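Long-range contact in CRISPR-associated protein, Cse1 family (Acidimicrobium ferrooxidans, PDB 4H3T), which probably serves as the large subunit of a type I-E CRISPR Cascade surveillance complex, helping it recognise invading DNA: residues A55-V60 with E212-N217. The protein carries 1 engineered substitution. Residues are numbered along the deposited sequence; the frame is centred on the assembly and turned at random.
Sequences ALLRLV and ETLLLN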
loop_
_atom_site.group_PDB
_atom_site.type_symbol
_atom_site.label_atom_id
_atom_site.label_comp_id
_atom_site.label_asym_id
_atom_site.label_seq_id
_atom_site.Cartn_x
_atom_site.Cartn_y
_atom_site.Cartn_z
ATOM N N ALA A 55 -7.252 -4.555 -1.326
ATOM C CA ALA A 55 -8.548 -5.066 -0.848
ATOM C C ALA A 55 -8.930 -6.359 -1.539
ATOM O O ALA A 55 -9.276 -7.346 -0.854
ATOM C CB ALA A 55 -9.634 -3.990 -1.040
ATOM N N LEU A 56 -8.765 -6.403 -2.853
ATOM C CA LEU A 56 -9.103 -7.601 -3.636
ATOM C C LEU A 56 -8.047 -8.704 -3.418
ATOM O O LEU A 56 -8.407 -9.856 -3.327
ATOM C CB LEU A 56 -9.219 -7.277 -5.115
ATOM C CG LEU A 56 -10.452 -6.376 -5.537
ATOM C CD1 LEU A 56 -10.347 -6.032 -7.003
ATOM C CD2 LEU A 56 -11.756 -7.049 -5.124
ATOM N N LEU A 57 -6.786 -8.342 -3.226
ATOM C CA LEU A 57 -5.723 -9.337 -2.967
ATOM C C LEU A 57 -5.993 -10.038 -1.653
ATOM O O LEU A 57 -5.956 -11.256 -1.606
ATOM C CB LEU A 57 -4.338 -8.714 -2.965
ATOM C CG LEU A 57 -3.148 -9.646 -2.549
ATOM C CD1 LEU A 57 -3.004 -10.814 -3.501
ATOM C CD2 LEU A 57 -1.884 -8.891 -2.482
ATOM N N ARG A 58 -6.301 -9.273 -0.587
ATOM C CA ARG A 58 -6.602 -9.859 0.717
ATOM C C ARG A 58 -7.859 -10.706 0.696
ATOM O O ARG A 58 -7.868 -11.766 1.286
ATOM C CB ARG A 58 -6.658 -8.799 1.793
ATOM C CG ARG A 58 -5.269 -8.290 2.047
ATOM C CD ARG A 58 -5.189 -7.000 2.746
ATOM N NE ARG A 58 -5.681 -7.028 4.120
ATOM C CZ ARG A 58 -4.951 -7.026 5.226
ATOM N NH1 ARG A 58 -3.634 -7.194 5.163
ATOM N NH2 ARG A 58 -5.532 -6.898 6.408
ATOM N N LEU A 59 -8.868 -10.322 -0.065
ATOM C CA LEU A 59 -10.062 -11.161 -0.214
ATOM C C LEU A 59 -9.705 -12.519 -0.805
ATOM O O LEU A 59 -10.171 -13.578 -0.367
ATOM C CB LEU A 59 -11.086 -10.459 -1.134
ATOM C CG LEU A 59 -12.261 -11.373 -1.642
ATOM C CD1 LEU A 59 -13.118 -11.696 -0.519
ATOM C CD2 LEU A 59 -13.128 -10.637 -2.685
ATOM N N VAL A 60 -8.953 -12.475 -1.885
ATOM C CA VAL A 60 -8.527 -13.673 -2.612
ATOM C C VAL A 60 -7.578 -14.539 -1.741
ATOM O O VAL A 60 -7.704 -15.767 -1.757
ATOM C CB VAL A 60 -7.937 -13.341 -4.021
ATOM C CG1 VAL A 60 -7.386 -14.573 -4.706
ATOM C CG2 VAL A 60 -9.044 -12.774 -4.898
ATOM N N GLU A 212 2.008 -17.147 -8.264
ATOM C CA GLU A 212 3.226 -16.835 -7.488
ATOM C C GLU A 212 2.960 -15.798 -6.423
ATOM O O GLU A 212 3.373 -15.968 -5.292
ATOM C CB GLU A 212 4.345 -16.279 -8.358
ATOM C CG GLU A 212 4.995 -17.237 -9.305
ATOM C CD GLU A 212 6.221 -16.633 -9.970
ATOM O OE1 GLU A 212 6.644 -15.511 -9.588
ATOM O OE2 GLU A 212 6.748 -17.288 -10.896
ATOM N N THR A 213 2.272 -14.702 -6.789
ATOM C CA THR A 213 1.880 -13.642 -5.850
ATOM C C THR A 213 1.075 -14.198 -4.698
ATOM O O THR A 213 1.323 -13.860 -3.550
ATOM C CB THR A 213 1.055 -12.570 -6.582
ATOM O OG1 THR A 213 1.899 -11.988 -7.574
ATOM C CG2 THR A 213 0.460 -11.510 -5.651
ATOM N N LEU A 214 0.099 -15.036 -4.997
ATOM C CA LEU A 214 -0.710 -15.624 -3.933
ATOM C C LEU A 214 0.140 -16.501 -3.012
ATOM O O LEU A 214 0.088 -16.310 -1.805
ATOM C CB LEU A 214 -1.849 -16.430 -4.504
ATOM C CG LEU A 214 -2.948 -15.620 -5.213
ATOM C CD1 LEU A 214 -3.951 -16.603 -5.855
ATOM C CD2 LEU A 214 -3.666 -14.628 -4.276
ATOM N N LEU A 215 1.013 -17.297 -3.560
ATOM C CA LEU A 215 1.904 -18.137 -2.739
ATOM C C LEU A 215 2.946 -17.328 -1.937
ATOM O O LEU A 215 3.200 -17.687 -0.775
ATOM C CB LEU A 215 2.579 -19.182 -3.592
ATOM C CG LEU A 215 1.591 -20.248 -4.194
ATOM C CD1 LEU A 215 2.325 -21.227 -5.034
ATOM C CD2 LEU A 215 0.848 -21.014 -3.113
ATOM N N LEU A 216 3.506 -16.248 -2.488
ATOM C CA LEU A 216 4.428 -15.357 -1.737
ATOM C C LEU A 216 3.738 -14.748 -0.535
ATOM O O LEU A 216 4.432 -14.382 0.417
ATOM C CB LEU A 216 4.970 -14.235 -2.644
ATOM C CG LEU A 216 5.893 -14.788 -3.770
ATOM C CD1 LEU A 216 6.152 -13.733 -4.870
ATOM C CD2 LEU A 216 7.209 -15.259 -3.198
ATOM N N ASN A 217 2.385 -14.581 -0.591
ATOM C CA ASN A 217 1.597 -13.970 0.477
ATOM C C ASN A 217 0.931 -14.982 1.415
ATOM O O ASN A 217 0.401 -14.565 2.471
ATOM C CB ASN A 217 0.528 -13.042 -0.115
ATOM C CG ASN A 217 1.088 -11.750 -0.565
ATOM O OD1 ASN A 217 1.234 -10.873 0.243
ATOM N ND2 ASN A 217 1.500 -11.634 -1.820
#
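L57 and V60 on helix 52-68 meet L214 on helix 210-217 in a small, buried helix-helix crossing of the Cse1 fold. The axes of the short segments cross at -73°. They stay 11.0 Å apart, and the side chains bridge the gap with their ends. The contact buries 186 Å² in all.

The apolar part centres on one methyl, L214 CD2. V60 CG1 lies 3.7 Å from L214 CD2, and the two side chains run at about a right angle. L57 CD1 reaches the same L214 CD2 at 3.9 Å. Here the side chains slide past each other in opposite directions. In L57, CG is anti to the backbone N (chi1 174°), and the tip of the side chain comes in closer to helix 210-217. L57 CD1 also touches the methyl T213 CG2 at 4.1 Å. F45 of strand 42-45 packs on both L57 and V60, while F86 packs on L214.

The polar groups of T213 and N217 find their partners outside helix 52-68. T213 OG1 is hydrogen-bonded to G207 N and T209 O. N217 OD1 is hydrogen-bonded to H300 NE2. R58 NH1 of helix 52-68 is hydrogen-bonded to H300 ND1 and salt-bridged to D298, so H300 links the two helices. N217 ND2 donates hydrogen bonds to P205 O and, over 2.8 Å at an N-H...O angle of 172°, to T213 O one turn back.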